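Local coordinates for FixG-related protein (PDB 2R39) that is of unknown function but probably takes part in electron transport through 4Fe-4S clusters, this piece being its C-terminal Ig-like domain, at residues G29-T34 / S112-K117; Y35-I40 / L77-G82; Q47-D52 / L99-N104. One frame throughout, in Å; residues are numbered along the deposited sequence.

Overall arrangement
After strand 11-17 comes strand 31-41: the loop leading into it and its first residues supply 29-34 of contact 1, and its continuation residues 35-40 of contact 2. Strand 47-54 then opens contact 3. Residues 77-82 close the loop of contact 2, residues 99-104 close that of contact 3, and residues 112-117, near the C terminus, close contact 1 around both. Contacts 2 and 3 cross along the chain. Contact 2 pairs neighbouring strands of one sheet and contact 3 does so in the other, whereas contact 1 joins the two. Contacts 2 and 3 meet in the interior, where V39 packs on L99; the centres of contacts 1 and 3 lie about 25 Å apart.

Contact 1: G29-T34 / S112-K117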
loop_
_atom_site.group_PDB
_atom_site.type_symbol
_atom_site.label_atom_id
_atom_site.label_comp_id
_atom_site.label_asym_id
_atom_site.label_seq_id
_atom_site.Cartn_x
_atom_site.Cartn_y
_atom_site.Cartn_z
ATOM N N GLY A 29 7.165 -18.401 -4.216
ATOM C CA GLY A 29 7.997 -18.341 -5.424
ATOM C C GLY A 29 7.876 -16.985 -6.115
ATOM O O GLY A 29 8.216 -16.831 -7.287
ATOM N N GLU A 30 7.374 -16.003 -5.373
ATOM C CA GLU A 30 7.202 -14.645 -5.861
ATOM C C GLU A 30 8.392 -13.818 -5.440
ATOM O O GLU A 30 9.026 -14.120 -4.434
ATOM C CB GLU A 30 5.970 -14.027 -5.226
ATOM C CG GLU A 30 4.675 -14.620 -5.694
ATOM C CD GLU A 30 3.519 -14.215 -4.837
ATOM O OE1 GLU A 30 3.735 -13.838 -3.657
ATOM O OE2 GLU A 30 2.381 -14.281 -5.347
ATOM N N VAL A 31 8.672 -12.750 -6.177
ATOM C CA VAL A 31 9.572 -11.736 -5.657
ATOM C C VAL A 31 8.769 -10.778 -4.760
ATOM O O VAL A 31 7.642 -10.401 -5.083
ATOM C CB VAL A 31 10.438 -11.039 -6.779
ATOM C CG1 VAL A 31 9.581 -10.346 -7.817
ATOM C CG2 VAL A 31 11.459 -10.081 -6.171
ATOM N N GLU A 32 9.355 -10.408 -3.631
ATOM C CA GLU A 32 8.678 -9.589 -2.644
ATOM C C GLU A 32 9.264 -8.185 -2.597
ATOM O O GLU A 32 10.452 -8.009 -2.886
ATOM C CB GLU A 32 8.838 -10.257 -1.282
ATOM C CG GLU A 32 7.856 -9.777 -0.255
ATOM C CD GLU A 32 7.803 -10.677 0.940
ATOM O OE1 GLU A 32 8.864 -10.854 1.578
ATOM O OE2 GLU A 32 6.692 -11.189 1.237
ATOM N N ASN A 33 8.427 -7.193 -2.275
ATOM C CA ASN A 33 8.887 -5.855 -1.874
ATOM C C ASN A 33 8.165 -5.486 -0.601
ATOM O O ASN A 33 6.974 -5.765 -0.487
ATOM C CB ASN A 33 8.522 -4.776 -2.916
ATOM C CG ASN A 33 9.538 -4.641 -4.041
ATOM O OD1 ASN A 33 9.561 -3.625 -4.741
ATOM N ND2 ASN A 33 10.344 -5.664 -4.249
ATOM N N THR A 34 8.854 -4.838 0.334
ATOM C CA THR A 34 8.224 -4.393 1.586
ATOM C C THR A 34 7.990 -2.879 1.636
ATOM O O THR A 34 8.762 -2.086 1.071
ATOM C CB THR A 34 9.023 -4.809 2.834
ATOM O OG1 THR A 34 10.345 -4.260 2.761
ATOM C CG2 THR A 34 9.094 -6.331 2.966
ATOM N N SER A 112 4.250 4.587 -5.896
ATOM C CA SER A 112 5.448 3.945 -5.371
ATOM C C SER A 112 6.023 3.043 -6.466
ATOM O O SER A 112 5.705 3.212 -7.638
ATOM C CB SER A 112 5.087 3.147 -4.103
ATOM O OG SER A 112 6.233 2.556 -3.513
ATOM N N ARG A 113 6.838 2.066 -6.092
ATOM C CA ARG A 113 7.493 1.230 -7.104
ATOM C C ARG A 113 7.462 -0.223 -6.686
ATOM O O ARG A 113 7.513 -0.496 -5.505
ATOM C CB ARG A 113 8.954 1.650 -7.260
ATOM C CG ARG A 113 9.187 3.093 -7.782
ATOM C CD ARG A 113 8.819 3.254 -9.257
ATOM N NE ARG A 113 9.103 4.614 -9.728
ATOM C CZ ARG A 113 8.225 5.600 -9.754
ATOM N NH1 ARG A 113 6.986 5.397 -9.308
ATOM N NH2 ARG A 113 8.610 6.800 -10.168
ATOM N N PHE A 114 7.366 -1.144 -7.653
ATOM C CA PHE A 114 7.659 -2.553 -7.380
ATOM C C PHE A 114 8.866 -2.898 -8.230
ATOM O O PHE A 114 8.845 -2.708 -9.453
ATOM C CB PHE A 114 6.497 -3.516 -7.707
ATOM C CG PHE A 114 6.777 -4.948 -7.255
ATOM C CD1 PHE A 114 6.409 -5.375 -5.981
ATOM C CD2 PHE A 114 7.486 -5.837 -8.073
ATOM C CE1 PHE A 114 6.705 -6.682 -5.549
ATOM C CE2 PHE A 114 7.777 -7.135 -7.643
ATOM C CZ PHE A 114 7.400 -7.546 -6.389
ATOM N N ILE A 115 9.909 -3.401 -7.581
ATOM C CA ILE A 115 11.199 -3.602 -8.234
ATOM C C ILE A 115 11.705 -5.021 -7.985
ATOM O O ILE A 115 11.736 -5.494 -6.839
ATOM C CB ILE A 115 12.232 -2.517 -7.797
ATOM C CG1 ILE A 115 11.631 -1.110 -7.973
ATOM C CG2 ILE A 115 13.567 -2.629 -8.592
ATOM C CD1 ILE A 115 12.507 0.022 -7.426
ATOM N N LYS A 116 12.067 -5.691 -9.082
ATOM C CA LYS A 116 12.662 -7.027 -9.059
ATOM C C LYS A 116 14.173 -6.951 -8.868
ATOM O O LYS A 116 14.777 -5.896 -9.035
ATOM C CB LYS A 116 12.320 -7.768 -10.356
ATOM C CG LYS A 116 12.721 -9.263 -10.399
ATOM C CD LYS A 116 12.129 -9.934 -11.644
ATOM C CE LYS A 116 11.927 -8.935 -12.818
ATOM N NZ LYS A 116 11.122 -9.535 -13.936
ATOM N N LYS A 117 14.777 -8.085 -8.509
ATOM C CA LYS A 117 16.225 -8.164 -8.273
ATOM C C LYS A 117 17.050 -7.814 -9.501
ATOM O O LYS A 117 18.100 -7.170 -9.386
ATOM C CB LYS A 117 16.622 -9.549 -7.772
ATOM C CG LYS A 117 18.012 -9.570 -7.194
ATOM C CD LYS A 117 18.298 -10.844 -6.441
ATOM C CE LYS A 117 19.649 -10.757 -5.765
ATOM N NZ LYS A 117 19.903 -11.961 -4.929
#
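V31 and N33 face F114 and its neighbours between two strands that run roughly antiparallel, at 151°, with short axes 7.3 Å apart at closest approach. This is too wide for backbone pairing: N33 CA and F114 CA, nearest in register, are still 6.5 Å apart. A side chain spans the distance instead. The carboxamide of N33 reaches across and takes both polar groups of I115, OD1 accepting from I115 N at 2.9 Å with a nearly straight N-H (165°) and ND2 donating to I115 O at 2.9 Å. It thus imitates the peptide edge of a neighbouring strand. The other ND2 hydrogen goes back to E32 O at 2.7 Å, meeting that carbonyl from above its plane, while R17 donates a further bond to OD1; the amide is therefore gripped from several directions and its rotation well fixed. Held this way, it stacks on the F114 ring with the two planes only 20° apart, N33 CG lying 3.7 Å above the plane of the F114 ring and offset toward the rim. The edge of the same ring is engaged by V31, whose carbonyl O lies 3.1 Å from F114 CZ in the ring plane and whose CG1 touches F114 CE2 at 3.7 Å. L81 and A83 of strand 74-83 also touch this phenylalanine, and L88 packs against V31. The example illustrates how a β-sandwich of the Ig-like type can be fastened near one end: a buried asparagine from an inner strand of one sheet hydrogen-bonds the outermost strand of the other, beside an aromatic ring.

Contact 2: Y35-I40 / L77-G82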
loop_
_atom_site.group_PDB
_atom_site.type_symbol
_atom_site.label_atom_id
_atom_site.label_comp_id
_atom_site.label_asym_id
_atom_site.label_seq_id
_atom_site.Cartn_x
_atom_site.Cartn_y
_atom_site.Cartn_z
ATOM N N TYR A 35 6.920 -2.508 2.338
ATOM C CA TYR A 35 6.426 -1.138 2.439
ATOM C C TYR A 35 5.907 -0.862 3.844
ATOM O O TYR A 35 5.511 -1.788 4.559
ATOM C CB TYR A 35 5.256 -0.914 1.467
ATOM C CG TYR A 35 5.547 -1.300 0.035
ATOM C CD1 TYR A 35 6.042 -0.367 -0.870
ATOM C CD2 TYR A 35 5.334 -2.609 -0.414
ATOM C CE1 TYR A 35 6.315 -0.727 -2.207
ATOM C CE2 TYR A 35 5.611 -2.976 -1.732
ATOM C CZ TYR A 35 6.098 -2.034 -2.619
ATOM O OH TYR A 35 6.354 -2.397 -3.922
ATOM N N THR A 36 5.878 0.414 4.219
ATOM C CA THR A 36 5.092 0.848 5.374
ATOM C C THR A 36 4.129 1.955 4.960
ATOM O O THR A 36 4.544 2.994 4.427
ATOM C CB THR A 36 5.992 1.308 6.530
ATOM O OG1 THR A 36 6.902 0.252 6.853
ATOM C CG2 THR A 36 5.159 1.645 7.768
ATOM N N LEU A 37 2.841 1.710 5.171
ATOM C CA LEU A 37 1.824 2.736 4.961
ATOM C C LEU A 37 1.590 3.509 6.262
ATOM O O LEU A 37 1.465 2.910 7.313
ATOM C CB LEU A 37 0.504 2.117 4.475
ATOM C CG LEU A 37 0.487 1.139 3.293
ATOM C CD1 LEU A 37 -0.962 0.827 2.856
ATOM C CD2 LEU A 37 1.279 1.627 2.122
ATOM N N LYS A 38 1.548 4.836 6.178
ATOM C CA LYS A 38 1.133 5.677 7.303
ATOM C C LYS A 38 -0.224 6.284 6.976
ATOM O O LYS A 38 -0.379 6.953 5.959
ATOM C CB LYS A 38 2.160 6.785 7.552
ATOM C CG LYS A 38 1.785 7.765 8.672
ATOM C CD LYS A 38 2.850 8.855 8.869
ATOM C CE LYS A 38 4.127 8.293 9.492
ATOM N NZ LYS A 38 5.186 9.332 9.770
ATOM N N VAL A 39 -1.207 6.033 7.830
ATOM C CA VAL A 39 -2.568 6.473 7.575
ATOM C C VAL A 39 -3.054 7.349 8.724
ATOM O O VAL A 39 -2.861 7.019 9.887
ATOM C CB VAL A 39 -3.526 5.257 7.392
ATOM C CG1 VAL A 39 -4.981 5.698 7.390
ATOM C CG2 VAL A 39 -3.194 4.473 6.115
ATOM N N ILE A 40 -3.685 8.467 8.397
ATOM C CA ILE A 40 -4.283 9.295 9.440
ATOM C C ILE A 40 -5.756 9.613 9.178
ATOM O O ILE A 40 -6.149 9.907 8.047
ATOM C CB ILE A 40 -3.452 10.578 9.748
ATOM C CG1 ILE A 40 -4.189 11.443 10.778
ATOM C CG2 ILE A 40 -3.129 11.372 8.500
ATOM C CD1 ILE A 40 -3.310 12.373 11.486
ATOM N N LEU A 77 1.565 0.905 9.161
ATOM C CA LEU A 77 1.184 -0.383 8.590
ATOM C C LEU A 77 2.242 -1.031 7.703
ATOM O O LEU A 77 2.271 -0.797 6.483
ATOM C CB LEU A 77 -0.152 -0.265 7.838
ATOM C CG LEU A 77 -1.328 0.422 8.545
ATOM C CD1 LEU A 77 -2.484 0.644 7.605
ATOM C CD2 LEU A 77 -1.783 -0.356 9.797
ATOM N N PRO A 78 3.113 -1.860 8.311
ATOM C CA PRO A 78 4.083 -2.659 7.579
ATOM C C PRO A 78 3.379 -3.720 6.733
ATOM O O PRO A 78 2.414 -4.341 7.185
ATOM C CB PRO A 78 4.903 -3.323 8.695
ATOM C CG PRO A 78 4.013 -3.338 9.857
ATOM C CD PRO A 78 3.205 -2.094 9.766
HETATM N N MSE A 79 3.858 -3.925 5.513
HETATM C CA MSE A 79 3.239 -4.889 4.612
HETATM C C MSE A 79 4.225 -5.290 3.529
HETATM O O MSE A 79 5.311 -4.719 3.418
HETATM C CB MSE A 79 2.013 -4.262 3.947
HETATM C CG MSE A 79 2.366 -3.042 3.076
HETATM SE SE MSE A 79 0.873 -2.537 1.986
HETATM C CE MSE A 79 0.761 -4.128 0.847
ATOM N N SER A 80 3.840 -6.273 2.724
ATOM C CA SER A 80 4.604 -6.595 1.530
ATOM C C SER A 80 3.705 -6.962 0.336
ATOM O O SER A 80 2.498 -7.270 0.498
ATOM C CB SER A 80 5.653 -7.665 1.835
ATOM O OG SER A 80 5.083 -8.942 1.923
ATOM N N LEU A 81 4.300 -6.875 -0.855
ATOM C CA LEU A 81 3.687 -7.301 -2.113
ATOM C C LEU A 81 4.551 -8.397 -2.707
ATOM O O LEU A 81 5.783 -8.301 -2.659
ATOM C CB LEU A 81 3.611 -6.122 -3.110
ATOM C CG LEU A 81 2.679 -4.935 -2.773
ATOM C CD1 LEU A 81 2.745 -3.875 -3.890
ATOM C CD2 LEU A 81 1.245 -5.393 -2.546
ATOM N N GLY A 82 3.914 -9.435 -3.251
ATOM C CA GLY A 82 4.618 -10.506 -3.965
ATOM C C GLY A 82 4.147 -10.540 -5.411
ATOM O O GLY A 82 2.964 -10.338 -5.684
#
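Y35 and M79 meet where the first torsion of M79, a selenomethionine, sets its CG between the backbone N and the carbonyl carbon (chi1 62°), touching Y35 CB at 3.9 Å. The selenium beyond it rests against the branch of L37, with M79 SE 3.9 Å from L37 CG. In Y35, CG stands anti to the carbonyl carbon, beside the backbone N (chi1 -53°), and the ring it carries crosses L81 at about a right angle, Y35 CE2 meeting L81 CG at 3.7 Å. The ring also makes an edge-to-face contact with F97 of the opposing sheet, and its hydroxyl is hydrogen-bonded to R113 O, so the tyrosine links the two layers of the Ig-like sandwich. The strands themselves form a twisted antiparallel pair, their directions 144° apart. Y35 and M79 exchange two backbone bonds, Y35 N giving to M79 O at 2.9 Å, and L37 and L77 exchange two more, L77 N giving to L37 O at 2.7 Å. Between these hydrogen-bonded pairs lies T36 opposite P78, a non-hydrogen-bonded pair with CA atoms 4.3 Å apart, in which the proline needs no N-H directed across. T36 and P78 project from the outer face of the sheet. Y35, L37, L77 and M79 occupy the inner one, where L37 and L77 both touch L51, and V39 CG2 approaches L77 CD1 at 4.2 Å.

Contact 3: Q47-D52 / L99-N104; sequences QEYNLD and LTDKSN
The Y49 ring has L99 over one face and D101 at its edge. L99 CD1 makes a CH-pi contact 4.3 Å from the centroid of the Y49 ring, 25° off the normal, while its sister CD2 touches Y49 CD1. At the rim, D101 OD2 comes within 3.1 Å of Y49 CE1, the carboxylate turned 70° to the ring, and a water lying in the ring plane joins Y49 OH to D101 OD2. That carboxylate also organises the turn after its strand. Its OD2 accepts from N104 ND2 at 2.8 Å, and its OD1 accepts from N104 N at 3.1 Å from above the carboxylate plane, an Asx motif. The N104 amide is thereby brought up against Q47, whose own amide is inclined to it by 56°; Q47 OE1 is 2.9 Å from S103 OG, and Q47 NE2 is hydrogen-bonded to T43 OG1. Between the two segments the direct backbone hydrogen bonds are those N50 and T100 exchange, N50 N giving to T100 O at 2.8 Å; L51 and L99 follow as a non-hydrogen-bonded pair, and D52 continues the pairing with I98. Further toward the turn water takes over: one molecule donates to E48 O and T100 O and accepts from K102 N at 2.6 Å, and another connects E48 N with S103 OG. Within its sheet of the Ig-like sandwich, strand 47-54 is flanked by strands 66-69 and 92-101, with 106-115 beyond the latter; Y49 and L99 both touch V39 of the opposing sheet, and L51 and L99 both touch M13 of strand 11-17.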
loop_
_atom_site.group_PDB
_atom_site.type_symbol
_atom_site.label_atom_id
_atom_site.label_comp_id
_atom_site.label_asym_id
_atom_site.label_seq_id
_atom_site.Cartn_x
_atom_site.Cartn_y
_atom_site.Cartn_z
ATOM N N GLN A 47 -13.440 6.141 11.280
ATOM C CA GLN A 47 -13.614 5.897 9.852
ATOM C C GLN A 47 -13.087 4.509 9.452
ATOM O O GLN A 47 -12.270 3.934 10.166
ATOM C CB GLN A 47 -12.921 7.005 9.034
ATOM C CG GLN A 47 -13.308 8.462 9.426
ATOM C CD GLN A 47 -14.742 8.840 9.079
ATOM O OE1 GLN A 47 -15.434 8.126 8.353
ATOM N NE2 GLN A 47 -15.199 9.980 9.615
ATOM N N GLU A 48 -13.561 3.984 8.315
ATOM C CA GLU A 48 -13.094 2.699 7.760
ATOM C C GLU A 48 -12.495 2.933 6.395
ATOM O O GLU A 48 -13.114 3.570 5.545
ATOM C CB GLU A 48 -14.214 1.627 7.645
ATOM C CG GLU A 48 -13.749 0.328 6.875
ATOM C CD GLU A 48 -14.826 -0.763 6.655
ATOM O OE1 GLU A 48 -15.405 -1.223 7.649
ATOM O OE2 GLU A 48 -15.055 -1.178 5.479
ATOM N N TYR A 49 -11.297 2.408 6.184
ATOM C CA TYR A 49 -10.589 2.569 4.907
ATOM C C TYR A 49 -10.295 1.196 4.276
ATOM O O TYR A 49 -10.097 0.219 4.992
ATOM C CB TYR A 49 -9.287 3.376 5.093
ATOM C CG TYR A 49 -9.449 4.679 5.875
ATOM C CD1 TYR A 49 -10.266 5.703 5.410
ATOM C CD2 TYR A 49 -8.773 4.889 7.075
ATOM C CE1 TYR A 49 -10.409 6.909 6.127
ATOM C CE2 TYR A 49 -8.903 6.097 7.789
ATOM C CZ TYR A 49 -9.727 7.098 7.310
ATOM O OH TYR A 49 -9.880 8.288 8.020
ATOM N N ASN A 50 -10.311 1.122 2.947
ATOM C CA ASN A 50 -9.758 -0.030 2.240
ATOM C C ASN A 50 -8.421 0.428 1.663
ATOM O O ASN A 50 -8.279 1.591 1.241
ATOM C CB ASN A 50 -10.625 -0.471 1.060
ATOM C CG ASN A 50 -11.845 -1.339 1.453
ATOM O OD1 ASN A 50 -11.917 -1.971 2.512
ATOM N ND2 ASN A 50 -12.801 -1.401 0.529
ATOM N N LEU A 51 -7.475 -0.502 1.602
ATOM C CA LEU A 51 -6.149 -0.248 1.057
ATOM C C LEU A 51 -5.952 -1.205 -0.090
ATOM O O LEU A 51 -6.270 -2.396 0.013
ATOM C CB LEU A 51 -5.060 -0.429 2.111
ATOM C CG LEU A 51 -5.275 0.318 3.439
ATOM C CD1 LEU A 51 -4.372 -0.251 4.493
ATOM C CD2 LEU A 51 -5.063 1.851 3.315
ATOM N N ASP A 52 -5.433 -0.667 -1.184
ATOM C CA ASP A 52 -5.280 -1.399 -2.445
ATOM C C ASP A 52 -4.010 -0.983 -3.141
ATOM O O ASP A 52 -3.380 -0.033 -2.728
ATOM C CB ASP A 52 -6.474 -1.096 -3.359
ATOM C CG ASP A 52 -7.689 -1.878 -2.963
ATOM O OD1 ASP A 52 -7.688 -3.112 -3.220
ATOM O OD2 ASP A 52 -8.624 -1.265 -2.382
ATOM N N LEU A 99 -5.852 4.559 -0.801
ATOM C CA LEU A 99 -6.691 4.496 0.387
ATOM C C LEU A 99 -8.096 4.916 -0.048
ATOM O O LEU A 99 -8.278 5.977 -0.642
ATOM C CB LEU A 99 -6.148 5.422 1.499
ATOM C CG LEU A 99 -7.039 5.500 2.749
ATOM C CD1 LEU A 99 -6.212 5.799 3.984
ATOM C CD2 LEU A 99 -8.137 6.534 2.584
ATOM N N THR A 100 -9.070 4.067 0.218
ATOM C CA THR A 100 -10.452 4.374 -0.086
ATOM C C THR A 100 -11.228 4.536 1.219
ATOM O O THR A 100 -11.277 3.615 2.025
ATOM C CB THR A 100 -11.094 3.262 -0.940
ATOM O OG1 THR A 100 -10.351 3.131 -2.160
ATOM C CG2 THR A 100 -12.560 3.606 -1.274
ATOM N N ASP A 101 -11.794 5.727 1.407
ATOM C CA ASP A 101 -12.681 6.063 2.531
ATOM C C ASP A 101 -14.026 6.293 1.879
ATOM O O ASP A 101 -14.339 7.430 1.494
ATOM C CB ASP A 101 -12.192 7.367 3.194
ATOM C CG ASP A 101 -13.134 7.904 4.298
ATOM O OD1 ASP A 101 -14.308 7.506 4.418
ATOM O OD2 ASP A 101 -12.669 8.782 5.049
ATOM N N LYS A 102 -14.794 5.219 1.705
ATOM C CA LYS A 102 -16.138 5.306 1.111
ATOM C C LYS A 102 -17.090 6.305 1.788
ATOM O O LYS A 102 -17.822 7.015 1.099
ATOM C CB LYS A 102 -16.812 3.923 1.061
ATOM C CG LYS A 102 -17.161 3.313 2.412
ATOM C CD LYS A 102 -17.640 1.861 2.242
ATOM C CE LYS A 102 -19.168 1.762 2.163
ATOM N NZ LYS A 102 -19.616 0.596 1.335
ATOM N N SER A 103 -17.075 6.351 3.121
ATOM C CA SER A 103 -18.050 7.137 3.906
ATOM C C SER A 103 -17.936 8.657 3.700
ATOM O O SER A 103 -18.930 9.393 3.840
ATOM C CB SER A 103 -17.887 6.830 5.390
ATOM O OG SER A 103 -16.706 7.454 5.882
ATOM N N ASN A 104 -16.718 9.119 3.419
ATOM C CA ASN A 104 -16.475 10.505 3.021
ATOM C C ASN A 104 -16.288 10.608 1.511
ATOM O O ASN A 104 -15.940 11.684 0.999
ATOM C CB ASN A 104 -15.252 11.086 3.751
ATOM C CG ASN A 104 -15.468 11.218 5.260
ATOM O OD1 ASN A 104 -16.284 12.024 5.718
ATOM N ND2 ASN A 104 -14.725 10.432 6.035
HETATM O O HOH W 1 -15.190 5.734 6.960
HETATM O O HOH W 2 -13.989 3.090 3.015
HETATM O O HOH W 3 -11.428 9.915 7.030
HETATM O O HOH W 4 -8.424 1.363 -1.830
#